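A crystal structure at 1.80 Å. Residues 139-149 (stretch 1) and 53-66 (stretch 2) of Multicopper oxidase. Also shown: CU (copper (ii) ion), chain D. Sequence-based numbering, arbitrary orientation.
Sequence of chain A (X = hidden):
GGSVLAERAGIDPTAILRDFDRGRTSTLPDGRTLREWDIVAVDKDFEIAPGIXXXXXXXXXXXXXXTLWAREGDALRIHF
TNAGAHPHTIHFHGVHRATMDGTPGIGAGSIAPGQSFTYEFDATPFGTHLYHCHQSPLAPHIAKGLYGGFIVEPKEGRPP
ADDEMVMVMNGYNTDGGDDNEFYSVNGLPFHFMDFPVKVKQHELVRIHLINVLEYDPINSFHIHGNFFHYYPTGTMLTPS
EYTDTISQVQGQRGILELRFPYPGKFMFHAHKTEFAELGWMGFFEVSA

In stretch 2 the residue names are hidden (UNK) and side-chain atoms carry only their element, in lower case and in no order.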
ATOM      1  N   ALA A 139     -18.241   3.555  10.531  1.00 24.88           N
ATOM      2  CA  ALA A 139     -17.037   4.243  11.038  1.00 24.32           C
ATOM      3  C   ALA A 139     -16.973   4.359  12.568  1.00 23.46           C
ATOM      4  O   ALA A 139     -15.991   3.900  13.158  1.00 23.22           O
ATOM      5  CB  ALA A 139     -16.814   5.614  10.351  1.00 24.86           C
ATOM      6  N   PRO A 140     -18.002   4.954  13.215  1.00 22.87           N
ATOM      7  CA  PRO A 140     -17.975   5.030  14.678  1.00 22.34           C
ATOM      8  C   PRO A 140     -18.008   3.677  15.383  1.00 21.67           C
ATOM      9  O   PRO A 140     -17.428   3.543  16.446  1.00 21.89           O
ATOM     10  CB  PRO A 140     -19.233   5.831  15.027  1.00 22.64           C
ATOM     11  CG  PRO A 140     -20.100   5.760  13.835  1.00 23.03           C
ATOM     12  CD  PRO A 140     -19.189   5.632  12.659  1.00 23.09           C
ATOM     13  N   HIS A 141     -18.671   2.683  14.798  1.00 20.79           N
ATOM     14  CA  HIS A 141     -18.762   1.372  15.449  1.00 20.23           C
ATOM     15  C   HIS A 141     -17.417   0.652  15.528  1.00 20.29           C
ATOM     16  O   HIS A 141     -17.162  -0.058  16.496  1.00 21.62           O
ATOM     17  CB  HIS A 141     -19.869   0.515  14.832  1.00 19.91           C
ATOM     18  CG  HIS A 141     -21.235   0.892  15.310  1.00 18.73           C
ATOM     19  ND1 HIS A 141     -21.819   0.317  16.420  1.00 18.71           N
ATOM     20  CD2 HIS A 141     -22.112   1.822  14.863  1.00 17.51           C
ATOM     21  CE1 HIS A 141     -23.009   0.857  16.619  1.00 19.41           C
ATOM     22  NE2 HIS A 141     -23.208   1.778  15.690  1.00 18.58           N
ATOM     23  N   ILE A 142     -16.545   0.875  14.550  1.00 19.94           N
ATOM     24  CA  ILE A 142     -15.170   0.369  14.643  1.00 19.12           C
ATOM     25  C   ILE A 142     -14.312   1.374  15.434  1.00 18.37           C
ATOM     26  O   ILE A 142     -13.609   0.998  16.382  1.00 17.56           O
ATOM     27  CB  ILE A 142     -14.549   0.076  13.253  1.00 19.27           C
ATOM     28  CG1 ILE A 142     -15.362  -1.002  12.510  1.00 20.27           C
ATOM     29  CG2 ILE A 142     -13.088  -0.397  13.385  1.00 20.40           C
ATOM     30  CD1 ILE A 142     -14.950  -1.193  11.046  1.00 20.83           C
ATOM     31  N   ALA A 143     -14.396   2.647  15.059  1.00 17.28           N
ATOM     32  CA  ALA A 143     -13.510   3.683  15.624  1.00 16.94           C
ATOM     33  C   ALA A 143     -13.689   3.926  17.128  1.00 16.73           C
ATOM     34  O   ALA A 143     -12.735   4.319  17.820  1.00 16.97           O
ATOM     35  CB  ALA A 143     -13.665   4.997  14.853  1.00 16.79           C
ATOM     36  N   LYS A 144     -14.894   3.687  17.640  1.00 16.33           N
ATOM     37  CA  LYS A 144     -15.145   3.856  19.071  1.00 16.54           C
ATOM     38  C   LYS A 144     -14.499   2.788  19.951  1.00 15.37           C
ATOM     39  O   LYS A 144     -14.464   2.928  21.169  1.00 15.64           O
ATOM     40  CB  LYS A 144     -16.642   4.011  19.379  1.00 17.45           C
ATOM     41  CG  LYS A 144     -17.269   5.274  18.781  1.00 20.20           C
ATOM     42  CD  LYS A 144     -17.354   6.408  19.773  1.00 25.83           C
ATOM     43  CE  LYS A 144     -18.525   6.230  20.721  1.00 25.91           C
ATOM     44  NZ  LYS A 144     -18.605   7.359  21.693  1.00 28.88           N
ATOM     45  N   GLY A 145     -13.972   1.725  19.345  1.00 14.55           N
ATOM     46  CA  GLY A 145     -13.122   0.805  20.073  1.00 13.89           C
ATOM     47  C   GLY A 145     -13.436  -0.671  19.906  1.00 13.00           C
ATOM     48  O   GLY A 145     -12.732  -1.513  20.466  1.00 13.17           O
ATOM     49  N   LEU A 146     -14.478  -0.984  19.134  1.00 13.00           N
ATOM     50  CA  LEU A 146     -14.943  -2.374  19.001  1.00 12.32           C
ATOM     51  C   LEU A 146     -14.131  -3.187  17.986  1.00 11.91           C
ATOM     52  O   LEU A 146     -14.556  -3.407  16.848  1.00 11.13           O
ATOM     53  CB  LEU A 146     -16.451  -2.432  18.695  1.00 12.96           C
ATOM     54  CG  LEU A 146     -17.356  -1.897  19.806  1.00 12.76           C
ATOM     55  CD1 LEU A 146     -18.786  -1.800  19.292  1.00 14.96           C
ATOM     56  CD2 LEU A 146     -17.299  -2.746  21.083  1.00 15.30           C
ATOM     57  N   TYR A 147     -12.953  -3.633  18.417  1.00 11.79           N
ATOM     58  CA  TYR A 147     -12.093  -4.490  17.597  1.00 12.43           C
ATOM     59  C   TYR A 147     -11.099  -5.229  18.467  1.00 12.74           C
ATOM     60  O   TYR A 147     -10.801  -4.803  19.588  1.00 13.39           O
ATOM     61  CB  TYR A 147     -11.334  -3.667  16.547  1.00 12.61           C
ATOM     62  CG  TYR A 147     -10.777  -2.367  17.116  1.00 13.84           C
ATOM     63  CD1 TYR A 147      -9.655  -2.369  17.944  1.00 14.01           C
ATOM     64  CD2 TYR A 147     -11.392  -1.143  16.839  1.00 13.88           C
ATOM     65  CE1 TYR A 147      -9.132  -1.165  18.477  1.00 12.75           C
ATOM     66  CE2 TYR A 147     -10.886   0.054  17.368  1.00 13.48           C
ATOM     67  CZ  TYR A 147      -9.753   0.019  18.188  1.00 13.28           C
ATOM     68  OH  TYR A 147      -9.245   1.186  18.733  1.00 15.03           O
ATOM     69  N   GLY A 148     -10.580  -6.340  17.955  1.00 12.61           N
ATOM     70  CA  GLY A 148      -9.510  -7.061  18.651  1.00 12.44           C
ATOM     71  C   GLY A 148      -8.870  -8.033  17.697  1.00 12.86           C
ATOM     72  O   GLY A 148      -9.345  -8.213  16.560  1.00 12.90           O
ATOM     73  N   GLY A 149      -7.785  -8.650  18.151  1.00 12.85           N
ATOM     74  CA  GLY A 149      -7.042  -9.606  17.363  1.00 13.02           C
ATOM     75  C   GLY A 149      -7.619 -11.007  17.513  1.00 13.53           C
ATOM     76  O   GLY A 149      -8.222 -11.342  18.543  1.00 13.15           O
ATOM     77  N   UNK A  53     -10.803  12.553  27.718  1.00 22.67           N
ATOM     78  CA  UNK A  53     -11.610  11.381  28.037  1.00 22.74           C
ATOM     79  C   UNK A  53     -12.337  10.909  26.791  1.00 22.97           C
ATOM     80  O   UNK A  53     -13.213  11.602  26.266  1.00 23.45           O
ATOM     81  c   UNK A  53     -11.938  12.240  30.408  1.00 23.03           C
ATOM     82  c   UNK A  53     -10.771  11.411  30.948  1.00 24.44           C
ATOM     83  c   UNK A  53     -13.406  10.372  29.495  1.00 22.38           C
ATOM     84  c   UNK A  53     -12.627  11.650  29.163  1.00 22.90           C
ATOM     85  N   UNK A  54     -11.955   9.726  26.326  1.00 22.19           N
ATOM     86  CA  UNK A  54     -12.540   9.133  25.133  1.00 21.56           C
ATOM     87  C   UNK A  54     -13.713   8.253  25.571  1.00 21.34           C
ATOM     88  O   UNK A  54     -13.532   7.352  26.384  1.00 21.56           O
ATOM     89  c   UNK A  54     -12.838   6.655  20.653  1.00 20.07           C
ATOM     90  c   UNK A  54     -11.480   8.310  24.394  1.00 21.08           C
ATOM     91  c   UNK A  54     -12.289   6.383  22.990  1.00 20.08           C
ATOM     92  c   UNK A  54     -12.727   5.844  21.771  1.00 20.43           C
ATOM     93  c   UNK A  54     -12.499   8.006  20.735  1.00 22.33           C
ATOM     94  c   UNK A  54     -12.055   8.538  21.956  1.00 20.77           C
ATOM     95  c   UNK A  54     -11.956   7.733  23.088  1.00 21.04           C
ATOM     96  N   UNK A  55     -14.911   8.554  25.058  1.00 21.21           N
ATOM     97  CA  UNK A  55     -16.104   7.742  25.327  1.00 21.60           C
ATOM     98  C   UNK A  55     -16.081   6.550  24.373  1.00 20.86           C
ATOM     99  O   UNK A  55     -16.460   6.662  23.201  1.00 21.80           O
ATOM    100  c   UNK A  55     -17.420   9.865  25.965  1.00 24.68           C
ATOM    101  c   UNK A  55     -17.388   8.559  25.150  1.00 21.87           C
ATOM    102  c   UNK A  55     -18.845  10.394  26.136  1.00 28.28           C
ATOM    103  n   UNK A  55     -19.179   9.540  28.488  1.00 32.83           N
ATOM    104  c   UNK A  55     -19.675   9.512  27.080  1.00 30.73           C
ATOM    105  N   UNK A  56     -15.576   5.429  24.875  1.00 20.27           N
ATOM    106  CA  UNK A  56     -15.379   4.241  24.062  1.00 18.69           C
ATOM    107  C   UNK A  56     -16.534   3.255  24.094  1.00 17.64           C
ATOM    108  O   UNK A  56     -17.356   3.251  25.014  1.00 17.35           O
ATOM    109  N   UNK A  57     -16.604   2.463  23.029  1.00 17.31           N
ATOM    110  CA  UNK A  57     -17.409   1.262  22.975  1.00 17.07           C
ATOM    111  C   UNK A  57     -16.378   0.142  22.915  1.00 16.78           C
ATOM    112  O   UNK A  57     -15.584   0.076  21.967  1.00 16.09           O
ATOM    113  c   UNK A  57     -19.343   2.268  21.642  1.00 17.72           C
ATOM    114  c   UNK A  57     -20.036   2.696  20.465  1.00 19.30           C
ATOM    115  c   UNK A  57     -18.252   1.240  21.706  1.00 17.64           C
ATOM    116  c   UNK A  57     -20.990   3.664  20.866  1.00 18.97           C
ATOM    117  c   UNK A  57     -21.839   4.305  19.951  1.00 19.66           C
ATOM    118  c   UNK A  57     -21.716   3.961  18.626  1.00 19.66           C
ATOM    119  c   UNK A  57     -19.933   2.367  19.107  1.00 17.61           C
ATOM    120  c   UNK A  57     -20.782   2.995  18.200  1.00 19.11           C
ATOM    121  c   UNK A  57     -19.895   2.965  22.685  1.00 19.63           C
ATOM    122  n   UNK A  57     -20.882   3.811  22.223  1.00 20.30           N
ATOM    123  N   UNK A  58     -16.372  -0.720  23.917  1.00 16.33           N
ATOM    124  CA  UNK A  58     -15.292  -1.688  24.050  1.00 16.58           C
ATOM    125  C   UNK A  58     -15.800  -3.093  24.314  1.00 16.57           C
ATOM    126  O   UNK A  58     -16.822  -3.281  24.970  1.00 18.05           O
ATOM    127  c   UNK A  58     -14.350  -1.284  25.185  1.00 16.69           C
ATOM    128  o   UNK A  58     -15.011  -1.339  26.432  1.00 18.34           O
ATOM    129  N   UNK A  59     -15.059  -4.072  23.816  1.00 16.58           N
ATOM    130  CA  UNK A  59     -15.273  -5.460  24.188  1.00 16.36           C
ATOM    131  C   UNK A  59     -14.500  -5.755  25.473  1.00 16.28           C
ATOM    132  O   UNK A  59     -13.266  -5.621  25.503  1.00 16.51           O
ATOM    133  c   UNK A  59     -14.777  -6.385  23.081  1.00 16.04           C
ATOM    134  c   UNK A  59     -16.797  -6.209  19.269  1.00 14.28           C
ATOM    135  c   UNK A  59     -14.793  -5.957  20.595  1.00 14.92           C
ATOM    136  c   UNK A  59     -16.856  -6.614  21.640  1.00 13.72           C
ATOM    137  c   UNK A  59     -17.504  -6.553  20.411  1.00 13.91           C
ATOM    138  c   UNK A  59     -15.439  -5.914  19.346  1.00 13.84           C
ATOM    139  c   UNK A  59     -15.494  -6.295  21.757  1.00 15.38           C
ATOM    140  o   UNK A  59     -17.432  -6.172  18.042  1.00 15.39           O
ATOM    141  N   UNK A  60     -15.225  -6.152  26.524  1.00 16.72           N
ATOM    142  CA  UNK A  60     -14.639  -6.491  27.832  1.00 17.28           C
ATOM    143  C   UNK A  60     -13.860  -5.341  28.482  1.00 17.22           C
ATOM    144  O   UNK A  60     -12.903  -5.572  29.239  1.00 17.53           O
ATOM    145  c   UNK A  60     -14.577  -9.033  27.598  1.00 19.22           C
ATOM    146  o   UNK A  60     -15.809  -9.002  27.575  1.00 22.48           O
ATOM    147  n   UNK A  60     -13.888 -10.162  27.494  1.00 20.97           N
ATOM    148  c   UNK A  60     -13.761  -7.754  27.740  1.00 17.76           C
ATOM    149  N   UNK A  61     -14.275  -4.111  28.183  1.00 17.22           N
ATOM    150  CA  UNK A  61     -13.749  -2.922  28.866  1.00 17.53           C
ATOM    151  C   UNK A  61     -12.305  -2.581  28.561  1.00 17.41           C
ATOM    152  O   UNK A  61     -11.634  -1.929  29.368  1.00 17.79           O
ATOM    153  N   UNK A  62     -11.820  -3.025  27.406  1.00 17.13           N
ATOM    154  CA  UNK A  62     -10.466  -2.689  26.958  1.00 16.42           C
ATOM    155  C   UNK A  62     -10.471  -2.402  25.462  1.00 16.28           C
ATOM    156  O   UNK A  62     -11.274  -2.975  24.707  1.00 15.40           O
ATOM    157  n   UNK A  62      -6.566  -7.328  24.859  1.00 18.93           N
ATOM    158  c   UNK A  62      -8.816  -5.772  25.833  1.00 24.31           C
ATOM    159  n   UNK A  62      -6.329  -8.112  27.002  1.00 19.74           N
ATOM    160  c   UNK A  62      -9.927  -5.180  26.709  1.00 18.26           C
ATOM    161  c   UNK A  62      -6.966  -7.365  26.134  1.00 21.53           C
ATOM    162  c   UNK A  62      -9.488  -3.833  27.265  1.00 17.34           C
ATOM    163  n   UNK A  62      -7.985  -6.649  26.593  1.00 24.36           N
ATOM    164  N   UNK A  63      -9.580  -1.499  25.050  1.00 15.35           N
ATOM    165  CA  UNK A  63      -9.341  -1.188  23.648  1.00 15.23           C
ATOM    166  C   UNK A  63      -7.839  -1.320  23.407  1.00 15.15           C
ATOM    167  O   UNK A  63      -7.071  -0.625  24.065  1.00 16.10           O
ATOM    168  c   UNK A  63     -11.696   1.950  23.406  1.00 15.53           C
ATOM    169  c   UNK A  63      -9.765   0.276  23.303  1.00 15.20           C
ATOM    170  c   UNK A  63      -9.460   0.566  21.853  1.00 14.12           C
ATOM    171  c   UNK A  63     -11.251   0.502  23.586  1.00 14.76           C
ATOM    172  N   UNK A  64      -7.405  -2.229  22.500  1.00 15.05           N
ATOM    173  CA  UNK A  64      -8.213  -3.182  21.729  1.00 14.52           C
ATOM    174  C   UNK A  64      -8.882  -4.200  22.651  1.00 14.37           C
ATOM    175  O   UNK A  64      -8.458  -4.358  23.809  1.00 13.85           O
ATOM    176  c   UNK A  64      -7.172  -3.901  20.847  1.00 15.25           C
ATOM    177  c   UNK A  64      -5.969  -2.370  22.197  1.00 15.42           C
ATOM    178  c   UNK A  64      -5.865  -3.759  21.632  1.00 14.89           C
ATOM    179  N   UNK A  65      -9.881  -4.901  22.115  1.00 13.59           N
ATOM    180  CA  UNK A  65     -10.558  -5.995  22.806  1.00 13.84           C
ATOM    181  C   UNK A  65      -9.636  -7.187  23.024  1.00 13.97           C
ATOM    182  O   UNK A  65      -8.454  -7.143  22.678  1.00 14.69           O
ATOM    183  N   UNK A  66     -10.154  -8.250  23.659  1.00 14.40           N
ATOM    184  CA  UNK A  66      -9.359  -9.453  23.900  1.00 14.41           C
ATOM    185  C   UNK A  66      -8.658  -9.952  22.637  1.00 14.12           C
ATOM    186  O   UNK A  66      -9.252  -9.951  21.548  1.00 14.53           O
ATOM    187  c   UNK A  66     -10.404 -10.478  24.355  1.00 14.42           C
ATOM    188  c   UNK A  66     -11.480  -9.651  24.973  1.00 15.13           C
ATOM    189  c   UNK A  66     -11.515  -8.350  24.224  1.00 13.87           C
TER
HETATM  190 CU    CU D 301     -21.244  -1.607  17.203  1.00 24.54          CU
HETATM  191  O   HOH W   1     -12.671  -3.460  22.312  1.00 16.03           O
HETATM  192  O   HOH W   2      -6.686  -7.589  20.476  1.00 12.33           O

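Position 53 carries four carbons, forked at the first with one arm two carbons long, and touches nothing on stretch 1: Ile53. Position 54 has one carbon and then a ring of six carbons with no heteroatom, its edge at the carbonyl oxygens of Ala143 and Lys144: Phe54. Its ring turns that edge to the two backbone carbonyls, CE2 lying 3.4 Å from Lys144 O and CZ 3.7 Å from Ala143 O, so ring hydrogens face carbonyl oxygens.

At 55, four carbons in a row end in nitrogen, the first of them near the amine of Lys144, making Lys55. Its side chain leads away, and the backbone does the work: Lys144 NZ donates to Lys55 O at 2.7 Å. Position 56 has no side-chain atoms and sets its bare CA against the carbonyl oxygen of Lys144: Gly56, with CA 3.3 Å from Lys144 O.

Position 57 has one carbon followed by fused five- and six-membered rings holding eight carbons and one nitrogen, an indole with Lys144 CE over one face and the His141 ring close by: Trp57. It has the largest area covered by stretch 1. Lys144 CE lies 3.7 Å from the centroid of the five-membered ring, and Lys144 NZ makes a cation-pi contact at 4.6 Å from that centroid. The six-membered ring also reaches the copper ligand: Trp57 CZ3 sits over one face of the His141 ring, 3.4 Å from His141 ND1, the atom that binds CU at 2.2 Å.

Position 58, one carbon and one oxygen pointing away from stretch 1, is Ser58, although Leu146 CD2 packs 3.6 Å from Ser58 C. Position 59 has one carbon and a six-carbon ring bearing an oxygen, with Leu146 CD2 over its face: Tyr59. Leu146 CD2 stands almost on the ring normal, 3.7 Å from the Tyr59 ring centroid, a CH-pi contact.

Position 60 has two carbons, the second carrying one oxygen and one nitrogen, a carboxamide out of contact with stretch 1: Asn60. Position 61 has no side chain, and its positive phi favours glycine: Gly61. At 62, three carbons, a nitrogen and a carbon with two more nitrogens give Arg62. These three leave stretch 1 alone, as a type I' turn from Tyr59 to Arg62 brings the chain back.

Position 63 repeats the forked four-carbon pattern of Ile53, against the Tyr147 hydroxyl: Ile63, with CG2 3.2 Å from Tyr147 OH. At 64, three carbons close onto the backbone N after a cis peptide, beside the Tyr147 ring: Pro64, with CB 4.1 Å from Tyr147 CD1. Position 65 is bare, its N at the Tyr147 carbonyl: Gly65, donating from N to Tyr147 O at 2.7 Å. Position 66 closes another three-carbon ring, which points away: Pro66.

The contact is pinned by backbone at two places, Trp57 N to Lys144 O at 2.9 Å and Gly65 N to Tyr147 O. Water 1 joins Gly145 O to Tyr59 N and Arg62 O. Aromatic surface receives aliphatic groups, while glycine permits close approach: a CB on Gly145 would clash with Trp57 O and Ile63 CD1, and its backbone angles call for glycine anyway.

Stretch 2 53-66: IFKGWSYNGRIPGP
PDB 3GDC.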